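Local coordinates for protein oxaloacetate acetyl hydrolase (Cryphonectria parasitica, PDB 3LYE) that belongs to the phosphoenolpyruvate phosphomutase family of TIM-barrel proteins and assembles as a tetramer that binds calcium ions, at residues A[39-43]-A[44-48]; A[9-12]-A[13-17]; A[278-281]-A[282-286]; A[287-290]-A[291-294]. All coordinates share one frame; numbering follows the deposited sequence.

Interaction 1. Residues A[39-43]-A[44-48]; sequences RTAME and LGFKS
A41 and F46 meet in the Schellman motif that ends helix 35-43, where G45 turns to positive phi and the chain leaves for strand 49-51. The 6-to-1 bond, from F46 N to A41 O at 3.3 Å, is fairly straight, while the inner bond from G45 N reaches M42 O at 3.0 Å from above the carbonyl plane, the donor standing 64° out of it. L44 N still makes the ordinary helical bond to T40 O, 3.1 Å away. A41 O also lies in plane at the edge of the F46 ring, 3.4 Å from F46 CD2, so one carbonyl receives the amide and borders the aromatic edge of the same residue. With CG beside its own backbone N (chi1 -79°), the F46 ring folds back alongside the helix end, and its CD2 comes 4.2 Å from A41 CB; both side chains also pack on P30 of strand 27-32. The E43 carboxylate is salt-bridged to R259 and hydrogen-bonded to Y255, both of the second subunit. Ending a helix through a glycine of left-handed backbone conformation, with a hydrophobic contact spanning the turn, is the classic Schellman helix C-cap, here used between a helix and the next strand of the barrel.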
# COMPACT_ATOMS: atom_id res chain seq x y z
N ARG A 39 -2.31 -1.95 -20.66
CA ARG A 39 -2.89 -3.09 -21.37
C ARG A 39 -3.21 -2.73 -22.82
O ARG A 39 -3.11 -3.57 -23.71
CB ARG A 39 -4.16 -3.56 -20.66
CG ARG A 39 -3.92 -4.35 -19.38
CD ARG A 39 -3.33 -5.72 -19.63
NE ARG A 39 -3.51 -6.54 -18.44
CZ ARG A 39 -3.15 -7.81 -18.35
NH1 ARG A 39 -3.38 -8.45 -17.22
NH2 ARG A 39 -2.56 -8.42 -19.37
N THR A 40 -3.60 -1.49 -23.05
CA THR A 40 -3.93 -1.06 -24.42
C THR A 40 -2.65 -1.02 -25.27
O THR A 40 -2.63 -1.48 -26.42
CB THR A 40 -4.67 0.27 -24.46
OG1 THR A 40 -5.85 0.18 -23.66
CG2 THR A 40 -5.13 0.62 -25.84
N ALA A 41 -1.58 -0.48 -24.73
CA ALA A 41 -0.31 -0.44 -25.45
C ALA A 41 0.15 -1.87 -25.75
O ALA A 41 0.71 -2.14 -26.81
CB ALA A 41 0.72 0.29 -24.64
N MET A 42 -0.08 -2.79 -24.82
CA MET A 42 0.28 -4.20 -24.99
C MET A 42 -0.56 -4.84 -26.10
O MET A 42 -0.02 -5.53 -26.95
CB MET A 42 0.10 -4.98 -23.69
CG MET A 42 1.07 -4.55 -22.61
SD MET A 42 0.61 -5.03 -20.92
CE MET A 42 0.88 -6.78 -20.95
N GLU A 43 -1.85 -4.56 -26.11
CA GLU A 43 -2.77 -5.09 -27.11
C GLU A 43 -2.30 -4.69 -28.51
O GLU A 43 -2.37 -5.48 -29.46
CB GLU A 43 -4.17 -4.43 -26.93
CG GLU A 43 -5.20 -4.71 -28.02
CD GLU A 43 -6.50 -3.88 -27.92
OE1 GLU A 43 -7.40 -4.13 -28.76
OE2 GLU A 43 -6.65 -3.02 -27.04
N LEU A 44 -1.75 -3.48 -28.61
CA LEU A 44 -1.31 -2.94 -29.90
C LEU A 44 0.07 -3.36 -30.32
O LEU A 44 0.52 -3.00 -31.41
CB LEU A 44 -1.49 -1.41 -29.91
CG LEU A 44 -2.95 -0.95 -29.74
CD1 LEU A 44 -3.01 0.55 -29.48
CD2 LEU A 44 -3.82 -1.36 -30.93
N GLY A 45 0.76 -4.12 -29.49
CA GLY A 45 2.08 -4.59 -29.83
C GLY A 45 3.32 -3.75 -29.66
O GLY A 45 4.36 -4.03 -30.26
N PHE A 46 3.23 -2.71 -28.84
CA PHE A 46 4.38 -1.86 -28.59
C PHE A 46 5.46 -2.77 -27.98
O PHE A 46 5.16 -3.63 -27.17
CB PHE A 46 4.02 -0.68 -27.73
CG PHE A 46 3.33 0.42 -28.51
CD1 PHE A 46 4.06 1.38 -29.16
CD2 PHE A 46 1.96 0.45 -28.65
CE1 PHE A 46 3.45 2.36 -29.89
CE2 PHE A 46 1.37 1.42 -29.40
CZ PHE A 46 2.12 2.38 -30.01
N LYS A 47 6.70 -2.51 -28.35
CA LYS A 47 7.85 -3.31 -27.92
C LYS A 47 8.45 -2.93 -26.61
O LYS A 47 9.26 -3.65 -26.08
CB LYS A 47 8.93 -3.31 -29.03
CG LYS A 47 8.45 -3.86 -30.42
CD LYS A 47 7.67 -5.20 -30.29
CE LYS A 47 7.48 -5.97 -31.62
NZ LYS A 47 6.83 -5.21 -32.72
N SER A 48 8.06 -1.77 -26.10
CA SER A 48 8.52 -1.25 -24.82
C SER A 48 7.51 -0.21 -24.39
O SER A 48 6.87 0.43 -25.22
CB SER A 48 9.90 -0.61 -24.93
OG SER A 48 10.35 -0.24 -23.62

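Interaction 2. Residues A[9-12]-A[13-17]; sequences PFSG and AKKLR
S11 and K15 face each other across the first turn of helix 12-22, where the incoming loop becomes helical. S11 occupies the N-cap position, yet its hydroxyl makes no capping bond: OG sits between the backbone N and the carbonyl carbon (chi1 66°) and is hydrogen-bonded to E8 O, back along the chain. The backbone opens the helix, with K15 N bound to S11 O at 3.0 Å and L16 N to G12 O at 2.8 Å.

K15 lays its aliphatic chain back over this start. Its CG lies beside the backbone N (chi1 -67°), and every later torsion is extended, which carries the chain past the S11 carbonyl, K15 CG passing 3.4 Å from S11 O, and then along the serine, where K15 CE comes to 3.5 Å from S11 OG. The ammonium thus arrives on the N-terminal side of the helix, where NZ bonds to G88 O and to a water, 3.2 Å from NZ, that also accepts from S11 N. A second water links F10 O to A13 N, serving an amide of the first turn. The ends of K14 and L16 lead away from the loop.

Beyond this turn, L16 and R17 pack on V164 of strand 164-169, and R17 also reaches D193 just before strand 194-197. On the loop side, F10 touches N83 and P86 in the segment following helix 71-82, as well as R114 of the third subunit.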
# COMPACT_ATOMS: atom_id res chain seq x y z
N PRO A 9 10.76 -15.45 -17.77
CA PRO A 9 9.77 -14.49 -17.29
C PRO A 9 10.49 -13.38 -16.47
O PRO A 9 11.58 -13.60 -15.96
CB PRO A 9 8.87 -15.30 -16.34
CG PRO A 9 9.50 -16.58 -16.16
CD PRO A 9 10.64 -16.75 -17.11
N PHE A 10 9.87 -12.21 -16.36
CA PHE A 10 10.41 -11.09 -15.58
C PHE A 10 11.77 -10.65 -16.04
O PHE A 10 12.61 -10.19 -15.24
CB PHE A 10 10.43 -11.51 -14.10
CG PHE A 10 9.18 -12.20 -13.65
CD1 PHE A 10 7.97 -11.58 -13.81
CD2 PHE A 10 9.20 -13.45 -13.07
CE1 PHE A 10 6.81 -12.18 -13.40
CE2 PHE A 10 8.02 -14.05 -12.67
CZ PHE A 10 6.84 -13.42 -12.86
N SER A 11 11.99 -10.75 -17.35
CA SER A 11 13.28 -10.40 -17.93
C SER A 11 13.31 -9.12 -18.75
O SER A 11 14.12 -8.97 -19.66
CB SER A 11 13.85 -11.56 -18.73
OG SER A 11 13.06 -11.85 -19.87
N GLY A 12 12.48 -8.17 -18.40
CA GLY A 12 12.44 -6.93 -19.13
C GLY A 12 13.75 -6.21 -19.25
O GLY A 12 14.07 -5.67 -20.32
N ALA A 13 14.54 -6.19 -18.19
CA ALA A 13 15.82 -5.48 -18.28
C ALA A 13 16.71 -6.11 -19.37
O ALA A 13 17.33 -5.42 -20.16
CB ALA A 13 16.54 -5.46 -16.97
N LYS A 14 16.80 -7.42 -19.34
CA LYS A 14 17.60 -8.15 -20.33
C LYS A 14 17.04 -7.86 -21.74
O LYS A 14 17.80 -7.63 -22.70
CB LYS A 14 17.64 -9.66 -20.02
CG LYS A 14 18.63 -10.42 -20.85
CD LYS A 14 18.46 -11.91 -20.73
CE LYS A 14 19.24 -12.60 -21.83
NZ LYS A 14 18.72 -13.96 -22.14
N LYS A 15 15.73 -7.84 -21.89
CA LYS A 15 15.14 -7.57 -23.19
C LYS A 15 15.42 -6.17 -23.70
O LYS A 15 15.69 -5.98 -24.89
CB LYS A 15 13.64 -7.77 -23.15
CG LYS A 15 13.23 -9.14 -22.93
CD LYS A 15 11.72 -9.18 -22.70
CE LYS A 15 11.27 -10.57 -22.54
NZ LYS A 15 9.80 -10.65 -22.52
N LEU A 16 15.31 -5.19 -22.83
CA LEU A 16 15.57 -3.82 -23.25
C LEU A 16 17.05 -3.66 -23.60
O LEU A 16 17.41 -3.01 -24.57
CB LEU A 16 15.18 -2.85 -22.15
CG LEU A 16 15.44 -1.39 -22.46
CD1 LEU A 16 14.65 -0.91 -23.67
CD2 LEU A 16 15.15 -0.55 -21.22
N ARG A 17 17.90 -4.26 -22.80
CA ARG A 17 19.34 -4.15 -23.04
C ARG A 17 19.66 -4.79 -24.39
O ARG A 17 20.51 -4.28 -25.11
CB ARG A 17 20.16 -4.77 -21.92
CG ARG A 17 21.62 -4.60 -22.19
CD ARG A 17 22.43 -4.72 -20.99
NE ARG A 17 22.13 -3.71 -20.00
CZ ARG A 17 22.72 -2.52 -19.91
NH1 ARG A 17 23.63 -2.13 -20.79
NH2 ARG A 17 22.38 -1.71 -18.92
O HOH W 1 14.06 -7.62 -15.55
O HOH W 2 9.83 -10.60 -19.35

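Interaction 3. Residues A[278-281]-A[282-286]; sequences TPVR and LFEVC
P279 and F283 form an i to i+4 contact within the short helix 279-285, which lies between helix 35-43 of its own chain, touched by V285 and C286, and a second subunit. T278 starts the helix as its N-cap: its OG1 accepts from R281 N at 3.0 Å, and its carbonyl O receives L282 N at 3.0 Å. At the next residue, P279 O has two neighbours, both from F283. F283 N donates to it at 2.9 Å, and the F283 ring sets one face over it, the oxygen standing 3.2 Å above the ring plane and displaced toward the rim. CG beside the backbone N (chi1 -63°) folds the ring back toward the preceding turn and brings F283 CE2 to 4.1 Å from P279 CB.

On another side of the helix, V280 and E284 cross obliquely. V280 CG2, anti to its backbone N, meets E284 OE1 at 3.8 Å, and the aliphatic stem of E284 passes over V280 O. R281 extends instead to Y255 of the second subunit, a tyrosine against which L282 and V285 also pack.

Chemically, main-chain bonds set the contact, and side chains fold back over carbonyl oxygens, with one apolar touch between P279 and F283. Capping by T278 satisfies an amide of the first turn, while the proline takes the first helical position, where the i to i-4 pattern asks for no N-H.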
# COMPACT_ATOMS: atom_id res chain seq x y z
N THR A 278 -17.58 -2.64 -24.99
CA THR A 278 -18.35 -3.37 -23.97
C THR A 278 -17.52 -3.76 -22.76
O THR A 278 -16.30 -3.75 -22.81
CB THR A 278 -18.87 -4.70 -24.57
OG1 THR A 278 -17.73 -5.45 -24.99
CG2 THR A 278 -19.85 -4.48 -25.76
N PRO A 279 -18.20 -4.08 -21.65
CA PRO A 279 -17.46 -4.50 -20.48
C PRO A 279 -16.58 -5.71 -20.84
O PRO A 279 -15.41 -5.75 -20.46
CB PRO A 279 -18.58 -4.87 -19.50
CG PRO A 279 -19.68 -3.86 -19.82
CD PRO A 279 -19.63 -3.80 -21.36
N VAL A 280 -17.10 -6.68 -21.61
CA VAL A 280 -16.27 -7.83 -21.94
C VAL A 280 -15.07 -7.43 -22.79
O VAL A 280 -13.99 -8.00 -22.60
CB VAL A 280 -17.08 -9.02 -22.59
CG1 VAL A 280 -17.68 -8.64 -23.91
CG2 VAL A 280 -16.25 -10.27 -22.77
N ARG A 281 -15.21 -6.48 -23.71
CA ARG A 281 -14.04 -6.11 -24.49
C ARG A 281 -12.99 -5.51 -23.55
O ARG A 281 -11.81 -5.77 -23.68
CB ARG A 281 -14.38 -5.08 -25.56
CG ARG A 281 -13.17 -4.70 -26.41
CD ARG A 281 -13.51 -3.94 -27.64
NE ARG A 281 -12.28 -3.38 -28.23
CZ ARG A 281 -12.29 -2.56 -29.26
NH1 ARG A 281 -13.44 -2.23 -29.84
NH2 ARG A 281 -11.16 -2.09 -29.72
N LEU A 282 -13.41 -4.66 -22.61
CA LEU A 282 -12.48 -4.06 -21.66
C LEU A 282 -11.81 -5.15 -20.80
O LEU A 282 -10.62 -5.10 -20.53
CB LEU A 282 -13.23 -3.07 -20.78
CG LEU A 282 -13.72 -1.83 -21.54
CD1 LEU A 282 -14.78 -1.08 -20.71
CD2 LEU A 282 -12.53 -0.95 -21.97
N PHE A 283 -12.58 -6.16 -20.41
CA PHE A 283 -12.01 -7.25 -19.61
C PHE A 283 -10.99 -8.02 -20.43
O PHE A 283 -9.95 -8.43 -19.92
CB PHE A 283 -13.08 -8.18 -19.06
CG PHE A 283 -14.04 -7.52 -18.13
CD1 PHE A 283 -13.65 -6.46 -17.32
CD2 PHE A 283 -15.35 -7.96 -18.06
CE1 PHE A 283 -14.58 -5.83 -16.49
CE2 PHE A 283 -16.27 -7.34 -17.20
CZ PHE A 283 -15.88 -6.28 -16.43
N GLU A 284 -11.30 -8.23 -21.71
CA GLU A 284 -10.37 -8.94 -22.57
C GLU A 284 -9.06 -8.15 -22.70
O GLU A 284 -7.97 -8.71 -22.67
CB GLU A 284 -11.02 -9.20 -23.95
CG GLU A 284 -12.15 -10.22 -23.90
CD GLU A 284 -12.97 -10.29 -25.18
OE1 GLU A 284 -13.66 -11.32 -25.35
OE2 GLU A 284 -12.97 -9.31 -25.97
N VAL A 285 -9.17 -6.83 -22.84
CA VAL A 285 -7.97 -6.01 -22.96
C VAL A 285 -7.18 -6.15 -21.66
O VAL A 285 -5.96 -6.24 -21.65
CB VAL A 285 -8.35 -4.53 -23.20
CG1 VAL A 285 -7.18 -3.56 -22.92
CG2 VAL A 285 -8.96 -4.34 -24.60
N CYS A 286 -7.89 -6.26 -20.55
CA CYS A 286 -7.29 -6.37 -19.24
C CYS A 286 -6.99 -7.77 -18.72
O CYS A 286 -6.99 -7.99 -17.51
CB CYS A 286 -8.06 -5.52 -18.22
SG CYS A 286 -8.01 -3.74 -18.55

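Interaction 4. Residues A[287-290]-A[291-294]; sequences GLQD and AMEV
Two acids one helical turn apart, D290 and E293, set the unusual note here: D290 OD2 and E293 OE2 are 4.4 Å apart, two carboxylates of the same charge, both on exposed residues. E293 leans back over the preceding turn, its CG beside the backbone N (chi1 -68°) and the rest of its chain extended. There it crosses Q289 at about a right angle, the amide and carboxylate planes 65° apart. Q289 bends at chi2 (65°), which brings its amide close enough for NE2 to lie 3.6 Å from E293 CG, a packing contact against the stem of the glutamate.

Elsewhere on helix 288-297, L288 and the exposed M292 make the apolar contact. The methionine runs out extended past L288 O, and its terminal methyl CE lies 3.8 Å from L288 CD2. M292 N closes the turn onto L288 O at 2.8 Å, and the N-cap G287, at positive phi, gives its carbonyl to A291 N at 3.1 Å.

The chemistry thus differs around the helix: L288 and A291 pack on L66 of the second subunit, and A291 also on I103 of the third, whereas the exposed acidic pair probably repel one another mildly, an effect that solvent would be expected to screen.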
# COMPACT_ATOMS: atom_id res chain seq x y z
N GLY A 287 -6.75 -8.72 -19.61
CA GLY A 287 -6.37 -10.05 -19.18
C GLY A 287 -7.38 -11.10 -18.87
O GLY A 287 -7.07 -12.09 -18.20
N LEU A 288 -8.57 -10.97 -19.45
CA LEU A 288 -9.59 -11.97 -19.17
C LEU A 288 -9.19 -13.34 -19.64
O LEU A 288 -9.40 -14.32 -18.94
CB LEU A 288 -10.90 -11.56 -19.84
CG LEU A 288 -12.05 -12.56 -19.65
CD1 LEU A 288 -12.43 -12.67 -18.20
CD2 LEU A 288 -13.25 -12.08 -20.48
N GLN A 289 -8.61 -13.42 -20.84
CA GLN A 289 -8.22 -14.75 -21.34
C GLN A 289 -7.21 -15.44 -20.42
O GLN A 289 -7.34 -16.61 -20.15
CB GLN A 289 -7.74 -14.73 -22.78
CG GLN A 289 -7.53 -16.15 -23.30
CD GLN A 289 -8.85 -16.93 -23.37
OE1 GLN A 289 -9.89 -16.38 -23.72
NE2 GLN A 289 -8.79 -18.22 -23.03
N ASP A 290 -6.24 -14.72 -19.89
CA ASP A 290 -5.27 -15.34 -19.00
C ASP A 290 -5.99 -15.86 -17.75
O ASP A 290 -5.69 -16.94 -17.24
CB ASP A 290 -4.26 -14.31 -18.49
CG ASP A 290 -3.20 -13.96 -19.50
OD1 ASP A 290 -2.46 -13.01 -19.23
OD2 ASP A 290 -3.08 -14.64 -20.55
N ALA A 291 -6.95 -15.09 -17.26
CA ALA A 291 -7.67 -15.50 -16.07
C ALA A 291 -8.54 -16.71 -16.32
O ALA A 291 -8.62 -17.61 -15.48
CB ALA A 291 -8.48 -14.34 -15.51
N MET A 292 -9.14 -16.75 -17.49
CA MET A 292 -10.00 -17.88 -17.85
C MET A 292 -9.15 -19.14 -17.99
O MET A 292 -9.59 -20.22 -17.66
CB MET A 292 -10.80 -17.61 -19.12
CG MET A 292 -11.89 -16.57 -18.98
SD MET A 292 -12.72 -16.29 -20.57
CE MET A 292 -14.35 -15.67 -20.08
N GLU A 293 -7.92 -19.01 -18.46
CA GLU A 293 -7.07 -20.18 -18.61
C GLU A 293 -6.67 -20.70 -17.24
O GLU A 293 -6.59 -21.89 -17.05
CB GLU A 293 -5.86 -19.87 -19.49
CG GLU A 293 -6.27 -19.61 -20.95
CD GLU A 293 -5.11 -19.15 -21.82
OE1 GLU A 293 -5.32 -19.02 -23.06
OE2 GLU A 293 -4.01 -18.92 -21.27
N VAL A 294 -6.45 -19.81 -16.29
CA VAL A 294 -6.09 -20.24 -14.95
C VAL A 294 -7.30 -20.93 -14.33
O VAL A 294 -7.18 -22.03 -13.79
CB VAL A 294 -5.74 -19.03 -14.04
CG1 VAL A 294 -5.87 -19.45 -12.59
CG2 VAL A 294 -4.36 -18.49 -14.36

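How the interactions relate
From the N terminus, interaction 2 comes first, at the start of helix 12-22, followed by interaction 1 at the end of helix 35-43; interactions 3 and 4 lie far on, in the last two helices. All are local and in series, each confined to neighbouring turns of one helix or to a helix end, so none nests in or crosses another. Interactions 3 and 4 are joined where L288 N probably bonds to F283 O, in the Schellman motif centred on G287. Although distant in sequence, interaction 1 touches both: R39 reaches V285 and G287, tying the barrel helix 35-43 to the C-terminal helices. These three also contact the second subunit, while interactions 2 and 4 touch the third.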